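Local coordinates for protein argonaute (Methanocaldococcus jannaschii, PDB 5G5S) that uses short single-stranded DNA guides to bind complementary target DNA and slice it, and may defend the cell against invading genetic elements, at residues L315-I326 against A341-V349; I488-Y499 against L661-Y670. One frame throughout, in Å; residues are numbered along the deposited sequence.

Contact 1 (L315-I326 against A341-V349); sequences LVKDVNKNPTKI and AKIYLPYDV
K317 and L345 form a single antiparallel bridge, a hydrogen-bonded pair in which K317 N gives to L345 O at 2.8 Å and L345 N to K317 O at 2.7 Å. The bridge docks the 341-349 loop, which runs into the Mid domain, on a β-hairpin whose strands, 314-317 and 323-326, are joined through a type I turn from D318 to K321. Two tyrosines of the loop grip the hairpin at different places. Y347 turns one ring face to K317, whose CE lies 3.7 Å from the ring centroid in a CH-pi contact; bends at chi2 (-69°) and chi4 (71°) fold the lysine chain over the ring, and NZ adds a cation-pi interaction. The edge of the same ring faces V316 N, while P323 CB approaches Y347 OH. Y344 instead takes I326 CG1 over one face, and V316 CG2 meets its CD1 obliquely at 3.6 Å. Toward the turn, L345 CD1 packs on the backbone of D318 and V319. The carboxylate of D318 is used inside the hairpin, where OD1 accepts from N322 N and, weakly, from N320 N. K342 and T324 reach toward each other tip to tip, K342 CE lying 3.7 Å from T324 CG2.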
# COMPACT_ATOMS: atom_id res chain seq x y z
N LEU A 315 19.04 16.79 -5.01
CA LEU A 315 20.34 17.02 -5.64
C LEU A 315 20.47 16.15 -6.88
O LEU A 315 20.05 14.99 -6.88
CB LEU A 315 21.48 16.74 -4.66
CG LEU A 315 21.67 17.73 -3.52
CD1 LEU A 315 22.65 17.17 -2.50
CD2 LEU A 315 22.17 19.09 -4.03
N VAL A 316 21.03 16.72 -7.93
CA VAL A 316 21.30 16.11 -9.23
C VAL A 316 22.67 16.63 -9.67
O VAL A 316 23.16 17.59 -9.08
CB VAL A 316 20.22 16.49 -10.29
CG1 VAL A 316 19.00 15.61 -10.15
CG2 VAL A 316 19.84 17.96 -10.22
N LYS A 317 23.26 16.03 -10.71
CA LYS A 317 24.53 16.56 -11.21
C LYS A 317 24.26 17.54 -12.35
O LYS A 317 23.20 17.47 -12.98
CB LYS A 317 25.49 15.43 -11.66
CG LYS A 317 25.79 14.36 -10.60
CD LYS A 317 26.62 14.87 -9.42
CE LYS A 317 27.23 13.75 -8.62
NZ LYS A 317 28.33 13.07 -9.37
N ASP A 318 25.18 18.50 -12.57
CA ASP A 318 25.11 19.46 -13.67
C ASP A 318 25.95 18.92 -14.83
O ASP A 318 26.42 17.78 -14.75
CB ASP A 318 25.57 20.88 -13.23
CG ASP A 318 26.92 20.98 -12.53
OD1 ASP A 318 27.85 20.22 -12.91
OD2 ASP A 318 27.06 21.83 -11.63
N VAL A 319 26.18 19.70 -15.89
CA VAL A 319 26.97 19.23 -17.03
C VAL A 319 28.46 18.91 -16.70
O VAL A 319 29.09 18.11 -17.40
CB VAL A 319 26.72 20.05 -18.31
CG1 VAL A 319 27.70 21.21 -18.43
CG2 VAL A 319 26.76 19.16 -19.55
N ASN A 320 28.99 19.48 -15.59
CA ASN A 320 30.35 19.26 -15.09
C ASN A 320 30.38 18.23 -13.95
O ASN A 320 31.39 18.11 -13.24
CB ASN A 320 30.97 20.59 -14.64
N LYS A 321 29.27 17.47 -13.79
CA LYS A 321 29.05 16.44 -12.77
C LYS A 321 29.17 16.95 -11.31
O LYS A 321 29.56 16.20 -10.42
CB LYS A 321 29.89 15.18 -13.04
N ASN A 322 28.80 18.24 -11.09
CA ASN A 322 28.81 18.88 -9.77
C ASN A 322 27.38 18.98 -9.19
O ASN A 322 26.46 19.34 -9.94
CB ASN A 322 29.49 20.25 -9.82
N PRO A 323 27.16 18.67 -7.89
CA PRO A 323 25.79 18.72 -7.33
C PRO A 323 25.10 20.09 -7.40
O PRO A 323 25.74 21.11 -7.17
CB PRO A 323 25.99 18.26 -5.88
CG PRO A 323 27.25 17.47 -5.90
CD PRO A 323 28.12 18.20 -6.88
N THR A 324 23.79 20.09 -7.71
CA THR A 324 22.94 21.28 -7.85
C THR A 324 21.57 21.07 -7.21
O THR A 324 20.97 20.00 -7.38
CB THR A 324 22.74 21.66 -9.32
OG1 THR A 324 23.60 20.90 -10.16
CG2 THR A 324 22.90 23.15 -9.57
N LYS A 325 21.06 22.10 -6.52
CA LYS A 325 19.76 22.08 -5.85
C LYS A 325 18.60 22.23 -6.83
O LYS A 325 18.56 23.16 -7.63
CB LYS A 325 19.67 23.13 -4.73
CG LYS A 325 19.82 22.55 -3.34
CD LYS A 325 20.35 23.57 -2.34
CE LYS A 325 19.27 24.28 -1.56
NZ LYS A 325 19.18 23.77 -0.16
N ILE A 326 17.66 21.28 -6.75
CA ILE A 326 16.43 21.19 -7.52
C ILE A 326 15.31 21.01 -6.50
O ILE A 326 15.53 20.35 -5.48
CB ILE A 326 16.58 20.05 -8.58
CG1 ILE A 326 16.79 20.59 -10.01
CG2 ILE A 326 15.52 18.93 -8.50
CD1 ILE A 326 15.60 21.36 -10.66
N ALA A 341 17.10 25.46 -21.26
CA ALA A 341 16.85 24.78 -19.98
C ALA A 341 18.12 24.09 -19.49
O ALA A 341 18.86 23.51 -20.31
CB ALA A 341 15.73 23.76 -20.14
N LYS A 342 18.40 24.18 -18.18
CA LYS A 342 19.58 23.59 -17.55
C LYS A 342 19.59 22.06 -17.68
O LYS A 342 18.59 21.42 -17.36
CB LYS A 342 19.69 24.04 -16.07
CG LYS A 342 21.02 23.65 -15.41
CD LYS A 342 21.15 24.19 -13.99
CE LYS A 342 22.25 23.51 -13.22
NZ LYS A 342 23.60 24.01 -13.60
N ILE A 343 20.72 21.51 -18.19
CA ILE A 343 20.92 20.06 -18.36
C ILE A 343 21.32 19.44 -17.01
O ILE A 343 22.30 19.88 -16.40
CB ILE A 343 21.96 19.71 -19.48
CG1 ILE A 343 21.56 20.34 -20.83
CG2 ILE A 343 22.18 18.18 -19.59
CD1 ILE A 343 22.66 20.42 -21.83
N TYR A 344 20.57 18.41 -16.57
CA TYR A 344 20.78 17.68 -15.33
C TYR A 344 21.22 16.25 -15.60
O TYR A 344 20.60 15.54 -16.41
CB TYR A 344 19.51 17.70 -14.47
CG TYR A 344 19.05 19.08 -14.07
CD1 TYR A 344 19.85 19.90 -13.28
CD2 TYR A 344 17.80 19.55 -14.45
CE1 TYR A 344 19.42 21.17 -12.89
CE2 TYR A 344 17.36 20.81 -14.06
CZ TYR A 344 18.17 21.62 -13.28
OH TYR A 344 17.73 22.86 -12.88
N LEU A 345 22.30 15.81 -14.91
CA LEU A 345 22.88 14.47 -15.05
C LEU A 345 22.70 13.58 -13.81
O LEU A 345 22.58 14.10 -12.69
CB LEU A 345 24.35 14.57 -15.50
CG LEU A 345 24.63 15.26 -16.86
CD1 LEU A 345 26.09 15.48 -17.07
CD2 LEU A 345 24.06 14.45 -18.03
N PRO A 346 22.61 12.23 -13.97
CA PRO A 346 22.37 11.36 -12.81
C PRO A 346 23.55 11.19 -11.87
O PRO A 346 24.70 11.28 -12.29
CB PRO A 346 21.99 10.03 -13.45
CG PRO A 346 22.71 10.02 -14.73
CD PRO A 346 22.68 11.44 -15.22
N TYR A 347 23.26 10.93 -10.59
CA TYR A 347 24.25 10.68 -9.54
C TYR A 347 24.98 9.36 -9.75
O TYR A 347 26.18 9.30 -9.50
CB TYR A 347 23.58 10.67 -8.14
CG TYR A 347 23.87 11.92 -7.35
CD1 TYR A 347 23.18 13.10 -7.59
CD2 TYR A 347 24.85 11.93 -6.36
CE1 TYR A 347 23.47 14.27 -6.88
CE2 TYR A 347 25.14 13.08 -5.63
CZ TYR A 347 24.44 14.25 -5.90
OH TYR A 347 24.70 15.39 -5.17
N ASP A 348 24.26 8.31 -10.19
CA ASP A 348 24.83 6.98 -10.45
C ASP A 348 23.98 6.16 -11.42
O ASP A 348 22.75 6.17 -11.33
CB ASP A 348 25.06 6.20 -9.14
CG ASP A 348 25.93 4.95 -9.28
OD1 ASP A 348 26.99 5.03 -9.95
OD2 ASP A 348 25.58 3.91 -8.67
N VAL A 349 24.65 5.46 -12.34
CA VAL A 349 24.05 4.56 -13.33
C VAL A 349 24.65 3.15 -13.04
O VAL A 349 25.87 3.06 -12.90
CB VAL A 349 24.34 5.03 -14.79
CG1 VAL A 349 23.80 4.04 -15.82
CG2 VAL A 349 23.78 6.43 -15.05

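Contact 2 (I488-Y499 against L661-Y670); sequences IKYFILDSKTPY and LLYDLTKMNY
F491 and Y670 reach toward each other from opposite directions and overlap as an offset stack, their centroids 4.8 Å apart and their planes at 25°. This is the dense end of the contact. Y670 OH, lying over the rim of the F491 ring, also accepts two weak bonds from the backbone, from Y490 N at 2.9 Å and from F491 N at 3.5 Å, which tie the tyrosine's end to the chain. N669 O sits in the plane of the phenylalanine ring at its edge, 3.3 Å from F491 CZ. M668 adds a further partner: chi1 and chi2 (-49°) set SD beside the ring edge in a Met-aromatic contact, and the bend at chi3 (-66°) turns CE to F491 CD2, 3.7 Å away. The same sulfur packs against L493 CG, so one methionine links two residues of the segment that leads from the Mid domain into the RNase H-like PIWI fold. K667-Y670 come just after helix 656-666, on which L661 and D664 sit. Along that helix the fit becomes sparser. L493 CD2 rests near D664 CB, and S495 OG stays 3.9 Å from D664 OD2, whose mate OD1 is bonded to Q660 and T312. On the partly exposed side T497 CG2 meets L661 CD1 at 3.6 Å, whereas L661 CD2 reaches inward to Y499 CE2.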
# COMPACT_ATOMS: atom_id res chain seq x y z
N ILE A 488 18.47 3.67 -12.45
CA ILE A 488 19.32 4.86 -12.51
C ILE A 488 19.02 5.77 -11.32
O ILE A 488 17.87 6.18 -11.14
CB ILE A 488 19.25 5.56 -13.90
CG1 ILE A 488 19.82 4.64 -15.00
CG2 ILE A 488 19.99 6.92 -13.89
CD1 ILE A 488 19.43 4.96 -16.46
N LYS A 489 20.04 6.06 -10.51
CA LYS A 489 19.95 6.93 -9.34
C LYS A 489 20.11 8.35 -9.84
O LYS A 489 21.20 8.91 -9.77
CB LYS A 489 21.07 6.58 -8.32
CG LYS A 489 20.76 5.39 -7.45
CD LYS A 489 21.11 4.07 -8.10
CE LYS A 489 20.17 3.00 -7.64
NZ LYS A 489 20.48 1.73 -8.33
N TYR A 490 19.04 8.91 -10.39
CA TYR A 490 19.10 10.25 -10.97
C TYR A 490 19.26 11.38 -9.94
O TYR A 490 20.23 12.15 -10.02
CB TYR A 490 17.92 10.51 -11.92
CG TYR A 490 18.35 11.22 -13.18
CD1 TYR A 490 18.73 12.56 -13.16
CD2 TYR A 490 18.41 10.54 -14.39
CE1 TYR A 490 19.15 13.21 -14.32
CE2 TYR A 490 18.81 11.18 -15.56
CZ TYR A 490 19.19 12.52 -15.52
OH TYR A 490 19.61 13.15 -16.66
N PHE A 491 18.35 11.44 -8.98
CA PHE A 491 18.36 12.47 -7.94
C PHE A 491 18.48 11.87 -6.55
O PHE A 491 18.06 10.73 -6.34
CB PHE A 491 17.10 13.37 -8.06
CG PHE A 491 15.79 12.63 -8.05
CD1 PHE A 491 15.23 12.15 -9.23
CD2 PHE A 491 15.09 12.43 -6.86
CE1 PHE A 491 14.03 11.43 -9.21
CE2 PHE A 491 13.88 11.73 -6.85
CZ PHE A 491 13.36 11.23 -8.02
N ILE A 492 19.08 12.62 -5.62
CA ILE A 492 19.24 12.20 -4.22
C ILE A 492 18.64 13.28 -3.30
O ILE A 492 18.18 14.32 -3.80
CB ILE A 492 20.71 11.81 -3.85
CG1 ILE A 492 21.68 13.00 -3.94
CG2 ILE A 492 21.20 10.61 -4.67
CD1 ILE A 492 22.52 13.21 -2.74
N LEU A 493 18.63 13.03 -1.98
CA LEU A 493 18.13 13.99 -1.00
C LEU A 493 19.22 14.98 -0.64
O LEU A 493 20.37 14.58 -0.47
CB LEU A 493 17.64 13.27 0.26
CG LEU A 493 16.30 12.54 0.16
CD1 LEU A 493 16.11 11.61 1.34
CD2 LEU A 493 15.14 13.52 0.08
N ASP A 494 18.86 16.28 -0.51
CA ASP A 494 19.81 17.33 -0.13
C ASP A 494 20.21 17.22 1.34
O ASP A 494 21.31 17.64 1.71
CB ASP A 494 19.25 18.73 -0.44
CG ASP A 494 20.21 19.88 -0.16
OD1 ASP A 494 21.36 19.83 -0.66
OD2 ASP A 494 19.81 20.83 0.54
N SER A 495 19.31 16.67 2.18
CA SER A 495 19.56 16.51 3.60
C SER A 495 19.90 15.05 3.96
O SER A 495 19.13 14.14 3.62
CB SER A 495 18.37 17.00 4.42
OG SER A 495 17.20 16.24 4.15
N LYS A 496 21.05 14.85 4.63
CA LYS A 496 21.50 13.53 5.09
C LYS A 496 20.86 13.23 6.45
O LYS A 496 20.78 14.11 7.31
CB LYS A 496 23.03 13.44 5.16
N THR A 497 20.42 11.98 6.62
CA THR A 497 19.72 11.52 7.82
C THR A 497 20.63 10.81 8.84
O THR A 497 21.69 10.32 8.44
CB THR A 497 18.58 10.60 7.35
OG1 THR A 497 19.13 9.35 6.92
CG2 THR A 497 17.77 11.22 6.21
N PRO A 498 20.22 10.67 10.14
CA PRO A 498 21.02 9.86 11.08
C PRO A 498 21.13 8.39 10.67
O PRO A 498 22.09 7.71 11.05
CB PRO A 498 20.24 9.95 12.40
CG PRO A 498 18.85 10.30 12.00
CD PRO A 498 18.99 11.17 10.80
N TYR A 499 20.14 7.90 9.88
CA TYR A 499 20.03 6.51 9.45
C TYR A 499 20.95 6.06 8.36
O TYR A 499 20.99 6.67 7.28
CB TYR A 499 18.57 6.13 9.11
CG TYR A 499 17.61 6.51 10.21
CD1 TYR A 499 17.59 5.83 11.42
CD2 TYR A 499 16.75 7.60 10.06
CE1 TYR A 499 16.74 6.21 12.45
CE2 TYR A 499 15.88 7.98 11.08
CZ TYR A 499 15.86 7.26 12.27
OH TYR A 499 15.02 7.62 13.29
N LEU A 661 11.08 13.61 7.65
CA LEU A 661 11.81 12.51 7.00
C LEU A 661 10.88 11.66 6.14
O LEU A 661 11.23 11.31 5.02
CB LEU A 661 12.55 11.63 8.04
CG LEU A 661 13.18 10.31 7.50
CD1 LEU A 661 14.23 10.58 6.45
CD2 LEU A 661 13.77 9.50 8.60
N LEU A 662 9.71 11.30 6.68
CA LEU A 662 8.71 10.49 5.98
C LEU A 662 8.18 11.21 4.77
O LEU A 662 8.07 10.59 3.71
CB LEU A 662 7.60 10.03 6.94
CG LEU A 662 8.06 9.11 8.10
CD1 LEU A 662 6.91 8.78 9.02
CD2 LEU A 662 8.77 7.86 7.60
N TYR A 663 7.93 12.54 4.91
CA TYR A 663 7.52 13.41 3.80
C TYR A 663 8.59 13.45 2.73
O TYR A 663 8.25 13.39 1.55
CB TYR A 663 7.22 14.85 4.27
CG TYR A 663 6.83 15.75 3.12
CD1 TYR A 663 5.62 15.59 2.46
CD2 TYR A 663 7.73 16.70 2.62
CE1 TYR A 663 5.28 16.39 1.36
CE2 TYR A 663 7.39 17.51 1.53
CZ TYR A 663 6.17 17.35 0.90
OH TYR A 663 5.82 18.14 -0.17
N ASP A 664 9.87 13.58 3.12
CA ASP A 664 10.99 13.64 2.17
C ASP A 664 11.06 12.36 1.36
O ASP A 664 11.42 12.41 0.19
CB ASP A 664 12.33 13.84 2.90
CG ASP A 664 12.55 15.17 3.61
OD1 ASP A 664 11.75 16.11 3.37
OD2 ASP A 664 13.48 15.25 4.44
N LEU A 665 10.73 11.21 1.99
CA LEU A 665 10.74 9.89 1.35
C LEU A 665 9.60 9.68 0.36
O LEU A 665 9.76 8.87 -0.54
CB LEU A 665 10.83 8.76 2.38
CG LEU A 665 12.15 8.66 3.16
CD1 LEU A 665 11.98 7.79 4.41
CD2 LEU A 665 13.29 8.13 2.30
N THR A 666 8.49 10.44 0.47
CA THR A 666 7.37 10.39 -0.50
C THR A 666 7.80 11.10 -1.82
O THR A 666 7.18 10.93 -2.88
CB THR A 666 6.08 11.05 0.08
OG1 THR A 666 6.22 12.48 0.12
CG2 THR A 666 5.67 10.49 1.45
N LYS A 667 8.85 11.93 -1.72
CA LYS A 667 9.42 12.69 -2.83
C LYS A 667 10.46 11.87 -3.62
O LYS A 667 10.81 12.26 -4.72
CB LYS A 667 10.04 13.98 -2.26
CG LYS A 667 9.95 15.18 -3.16
CD LYS A 667 10.71 16.35 -2.54
CE LYS A 667 10.50 17.65 -3.29
NZ LYS A 667 9.25 18.32 -2.86
N MET A 668 10.95 10.75 -3.07
CA MET A 668 11.92 9.87 -3.77
C MET A 668 11.17 8.90 -4.70
O MET A 668 11.34 7.69 -4.65
CB MET A 668 12.86 9.17 -2.77
CG MET A 668 13.79 10.14 -2.01
SD MET A 668 14.69 11.36 -3.04
CE MET A 668 15.75 10.28 -3.98
N ASN A 669 10.38 9.48 -5.58
CA ASN A 669 9.47 8.85 -6.52
C ASN A 669 9.99 8.83 -7.97
O ASN A 669 10.43 9.85 -8.50
CB ASN A 669 8.12 9.61 -6.46
CG ASN A 669 7.00 8.94 -7.19
OD1 ASN A 669 6.04 9.56 -7.64
ND2 ASN A 669 7.05 7.64 -7.27
N TYR A 670 9.88 7.65 -8.62
CA TYR A 670 10.16 7.43 -10.03
C TYR A 670 8.87 6.99 -10.72
O TYR A 670 8.89 6.77 -11.91
CB TYR A 670 11.30 6.43 -10.23
CG TYR A 670 12.66 7.00 -9.92
CD1 TYR A 670 13.41 7.66 -10.90
CD2 TYR A 670 13.24 6.84 -8.66
CE1 TYR A 670 14.67 8.17 -10.62
CE2 TYR A 670 14.50 7.36 -8.37
CZ TYR A 670 15.21 8.03 -9.35
OH TYR A 670 16.45 8.53 -9.07

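Overall arrangement
The two contacts follow one another along the chain, contact 1 closing at V349 before contact 2 opens at I488, and their centres lie 15 Å apart. They meet in a three-stranded antiparallel sheet, ordered 323-326, 314-317, 492-493, whose central strand pairs with a strand from contact 2. Y490 OH bonded to Y344 O and the backbone pair of K489 with D348 join them further; Y347 and D348 opposite K489 make a classic bulge. Contact 1, a surface feature away from the annotated sites, ties the hairpin to the start of the Mid region. Contact 2 is buried, ends beside S671, which interacts with guide DNA, and ties the segment leaving that region to helix 656-666 and the residues after it in PIWI.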